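Transcriptional regulator of the TetR/AcrR family (Thermobifida fusca YX, PDB 3DCF) probably binds cis-regulatory DNA through a helix-turn-helix motif and acts as a transcriptional repressor. Local coordinates at residues A[150-162]-A[170-182]. Numbering follows the deposited sequence.
Sequences EYTEIMQRLYAEG and DVDPTVATATLLG
Tyr159 and Thr177 centre a helix-helix contact in the all-helical C-terminal domain of this TetR-type regulator, where helix 138-164 meets helix 173-185 after a short connection. The N-to-C directions of the two segments differ by 124°, and their axes approach to 8.8 Å. With CG anti to the backbone N (chi1 -164°), the Tyr159 ring reaches across to the first turn of the second helix. Ala176 CB sits over one ring face, a CH-pi contact 3.6 Å from the Tyr159 ring centroid, while Val171 O lies at the ring edge. The phenol OH hydrogen-bonds to Leu169 O and also packs against Val171 CG2. Shortening Tyr159 to an alanine is likely to open a gap over Ala176 CB and leave Leu169 O without its hydroxyl partner. Further along, Thr177 is a knob in a hole formed by Thr152, Met155, Gln156 and Tyr159, its CG2 lying 3.6 Å from Met155 CG. Beyond it, Met155, present as selenomethionine, slides its SE past Leu181 CD2. Asp172 OD1 caps the second helix at Val175 N (and weakly at Thr174 N), while its OD2 forms a salt bridge with Arg196 of the second subunit, placing this end at the dimer interface. Thr177 OG1 turns back to Pro173 O at 2.7 Å, approaching that carbonyl from the face opposite Thr177 N.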
# COMPACT_ATOMS: atom_id res chain seq x y z
N GLU A 150 -14.51 9.32 4.56
CA GLU A 150 -14.90 9.57 5.97
C GLU A 150 -13.75 9.33 6.94
O GLU A 150 -13.50 10.18 7.77
CB GLU A 150 -16.11 8.73 6.39
CG GLU A 150 -17.41 9.18 5.75
CD GLU A 150 -18.59 8.27 6.09
OE1 GLU A 150 -18.60 7.67 7.19
OE2 GLU A 150 -19.52 8.19 5.23
N TYR A 151 -13.07 8.17 6.82
CA TYR A 151 -11.87 7.83 7.63
C TYR A 151 -10.81 8.95 7.60
O TYR A 151 -10.32 9.38 8.65
CB TYR A 151 -11.15 6.56 7.09
CG TYR A 151 -11.61 5.22 7.60
CD1 TYR A 151 -11.26 4.80 8.90
CD2 TYR A 151 -12.29 4.31 6.77
CE1 TYR A 151 -11.64 3.53 9.40
CE2 TYR A 151 -12.67 3.04 7.25
CZ TYR A 151 -12.35 2.66 8.55
OH TYR A 151 -12.72 1.43 9.02
N THR A 152 -10.48 9.37 6.38
CA THR A 152 -9.46 10.39 6.13
C THR A 152 -9.85 11.74 6.72
O THR A 152 -9.05 12.36 7.40
CB THR A 152 -9.18 10.55 4.59
OG1 THR A 152 -9.05 9.27 3.97
CG2 THR A 152 -7.91 11.34 4.33
N GLU A 153 -11.09 12.16 6.48
CA GLU A 153 -11.59 13.46 6.96
C GLU A 153 -11.67 13.59 8.49
O GLU A 153 -11.35 14.66 9.01
CB GLU A 153 -12.90 13.84 6.25
CG GLU A 153 -12.63 14.22 4.76
CD GLU A 153 -13.88 14.26 3.86
OE1 GLU A 153 -15.02 14.25 4.37
OE2 GLU A 153 -13.71 14.28 2.62
N ILE A 154 -12.05 12.50 9.18
CA ILE A 154 -12.08 12.45 10.66
C ILE A 154 -10.67 12.69 11.22
O ILE A 154 -10.48 13.51 12.12
CB ILE A 154 -12.61 11.08 11.23
CG1 ILE A 154 -14.10 10.87 10.91
CG2 ILE A 154 -12.46 11.02 12.74
CD1 ILE A 154 -14.57 9.44 11.10
N MSE A 155 -9.69 11.99 10.65
CA MSE A 155 -8.30 12.15 11.05
C MSE A 155 -7.67 13.47 10.58
O MSE A 155 -6.82 14.01 11.29
CB MSE A 155 -7.47 10.94 10.62
CG MSE A 155 -6.02 11.04 11.03
SE MSE A 155 -5.15 9.35 11.24
CE MSE A 155 -6.22 8.65 12.75
N GLN A 156 -8.06 13.98 9.40
CA GLN A 156 -7.54 15.27 8.88
C GLN A 156 -7.83 16.42 9.83
O GLN A 156 -6.91 17.17 10.19
CB GLN A 156 -8.10 15.64 7.49
CG GLN A 156 -7.35 15.05 6.32
CD GLN A 156 -7.93 15.46 4.97
OE1 GLN A 156 -8.89 16.24 4.88
NE2 GLN A 156 -7.34 14.92 3.90
N ARG A 157 -9.10 16.56 10.21
CA ARG A 157 -9.55 17.61 11.15
C ARG A 157 -8.84 17.50 12.50
O ARG A 157 -8.42 18.51 13.07
CB ARG A 157 -11.07 17.57 11.35
CG ARG A 157 -11.88 17.90 10.09
CD ARG A 157 -13.39 18.02 10.38
NE ARG A 157 -14.00 16.76 10.81
CZ ARG A 157 -14.55 15.83 10.02
NH1 ARG A 157 -14.59 15.95 8.68
NH2 ARG A 157 -15.07 14.73 10.58
N LEU A 158 -8.68 16.26 12.96
CA LEU A 158 -8.05 15.93 14.25
C LEU A 158 -6.53 16.24 14.24
O LEU A 158 -5.98 16.63 15.29
CB LEU A 158 -8.34 14.45 14.61
CG LEU A 158 -8.62 14.06 16.04
CD1 LEU A 158 -9.87 14.80 16.53
CD2 LEU A 158 -8.83 12.54 16.13
N TYR A 159 -5.86 16.05 13.10
CA TYR A 159 -4.41 16.36 12.97
C TYR A 159 -4.18 17.90 12.96
O TYR A 159 -3.19 18.37 13.52
CB TYR A 159 -3.76 15.67 11.76
CG TYR A 159 -2.24 15.65 11.83
CD1 TYR A 159 -1.48 16.74 11.36
CD2 TYR A 159 -1.56 14.57 12.38
CE1 TYR A 159 -0.07 16.74 11.44
CE2 TYR A 159 -0.15 14.56 12.47
CZ TYR A 159 0.59 15.65 12.00
OH TYR A 159 1.97 15.66 12.07
N ALA A 160 -5.10 18.65 12.33
CA ALA A 160 -5.06 20.13 12.29
C ALA A 160 -5.21 20.78 13.68
O ALA A 160 -4.54 21.78 13.96
CB ALA A 160 -6.14 20.68 11.37
N GLU A 161 -6.10 20.23 14.52
CA GLU A 161 -6.31 20.72 15.90
C GLU A 161 -5.06 20.51 16.78
O GLU A 161 -4.67 21.42 17.51
CB GLU A 161 -7.48 20.01 16.57
CG GLU A 161 -8.86 20.28 16.00
CD GLU A 161 -9.91 19.36 16.62
OE1 GLU A 161 -9.85 19.12 17.86
OE2 GLU A 161 -10.80 18.87 15.88
N GLY A 162 -4.48 19.31 16.71
CA GLY A 162 -3.25 18.95 17.44
C GLY A 162 -2.00 19.74 17.03
O GLY A 162 -1.10 19.94 17.85
N ASP A 170 4.38 19.86 12.79
CA ASP A 170 3.80 20.81 11.84
C ASP A 170 4.10 20.38 10.38
O ASP A 170 5.07 20.82 9.77
CB ASP A 170 4.26 22.26 12.16
CG ASP A 170 3.34 23.36 11.55
OD1 ASP A 170 2.66 23.16 10.51
OD2 ASP A 170 3.32 24.47 12.13
N VAL A 171 3.24 19.48 9.88
CA VAL A 171 3.22 19.03 8.47
C VAL A 171 1.76 19.12 8.02
O VAL A 171 0.86 19.13 8.85
CB VAL A 171 3.76 17.57 8.28
CG1 VAL A 171 5.22 17.46 8.74
CG2 VAL A 171 2.88 16.53 9.00
N ASP A 172 1.54 19.18 6.71
CA ASP A 172 0.19 19.25 6.13
C ASP A 172 -0.67 18.07 6.64
O ASP A 172 -0.20 16.93 6.57
CB ASP A 172 0.28 19.24 4.59
CG ASP A 172 -1.08 19.24 3.92
OD1 ASP A 172 -1.63 18.14 3.71
OD2 ASP A 172 -1.57 20.34 3.57
N PRO A 173 -1.88 18.33 7.19
CA PRO A 173 -2.79 17.25 7.67
C PRO A 173 -3.08 16.10 6.70
O PRO A 173 -3.13 14.94 7.12
CB PRO A 173 -4.10 18.00 7.97
CG PRO A 173 -3.70 19.37 8.27
CD PRO A 173 -2.49 19.65 7.41
N THR A 174 -3.26 16.44 5.41
CA THR A 174 -3.53 15.43 4.38
C THR A 174 -2.36 14.47 4.19
O THR A 174 -2.58 13.27 4.06
CB THR A 174 -3.90 16.07 3.01
OG1 THR A 174 -4.85 17.12 3.23
CG2 THR A 174 -4.49 15.03 2.06
N VAL A 175 -1.13 15.00 4.20
CA VAL A 175 0.10 14.18 4.06
C VAL A 175 0.34 13.27 5.27
O VAL A 175 0.71 12.11 5.10
CB VAL A 175 1.37 15.05 3.82
CG1 VAL A 175 2.66 14.17 3.76
CG2 VAL A 175 1.21 15.89 2.56
N ALA A 176 0.15 13.82 6.48
CA ALA A 176 0.31 13.04 7.71
C ALA A 176 -0.70 11.90 7.75
O ALA A 176 -0.31 10.76 7.91
CB ALA A 176 0.17 13.93 8.96
N THR A 177 -1.98 12.24 7.55
CA THR A 177 -3.10 11.28 7.58
C THR A 177 -2.95 10.09 6.59
O THR A 177 -3.10 8.93 7.01
CB THR A 177 -4.46 12.02 7.36
OG1 THR A 177 -4.57 13.06 8.33
CG2 THR A 177 -5.69 11.08 7.44
N ALA A 178 -2.62 10.38 5.33
CA ALA A 178 -2.39 9.33 4.30
C ALA A 178 -1.13 8.49 4.58
O ALA A 178 -1.11 7.29 4.28
CB ALA A 178 -2.30 9.95 2.88
N THR A 179 -0.10 9.12 5.15
CA THR A 179 1.15 8.44 5.50
C THR A 179 1.00 7.52 6.72
O THR A 179 1.49 6.38 6.70
CB THR A 179 2.31 9.46 5.74
OG1 THR A 179 2.55 10.22 4.54
CG2 THR A 179 3.61 8.74 6.18
N LEU A 180 0.33 8.01 7.76
CA LEU A 180 0.12 7.24 9.00
C LEU A 180 -0.83 6.06 8.76
O LEU A 180 -0.54 4.94 9.18
CB LEU A 180 -0.41 8.13 10.14
CG LEU A 180 0.44 9.30 10.71
CD1 LEU A 180 -0.44 10.14 11.69
CD2 LEU A 180 1.75 8.82 11.35
N LEU A 181 -1.97 6.34 8.10
CA LEU A 181 -2.93 5.29 7.72
C LEU A 181 -2.29 4.34 6.71
O LEU A 181 -2.44 3.14 6.83
CB LEU A 181 -4.24 5.88 7.15
CG LEU A 181 -5.17 6.65 8.10
CD1 LEU A 181 -6.31 7.26 7.31
CD2 LEU A 181 -5.71 5.77 9.25
N GLY A 182 -1.57 4.89 5.72
CA GLY A 182 -0.83 4.11 4.72
C GLY A 182 0.14 3.11 5.33
O GLY A 182 0.22 1.97 4.86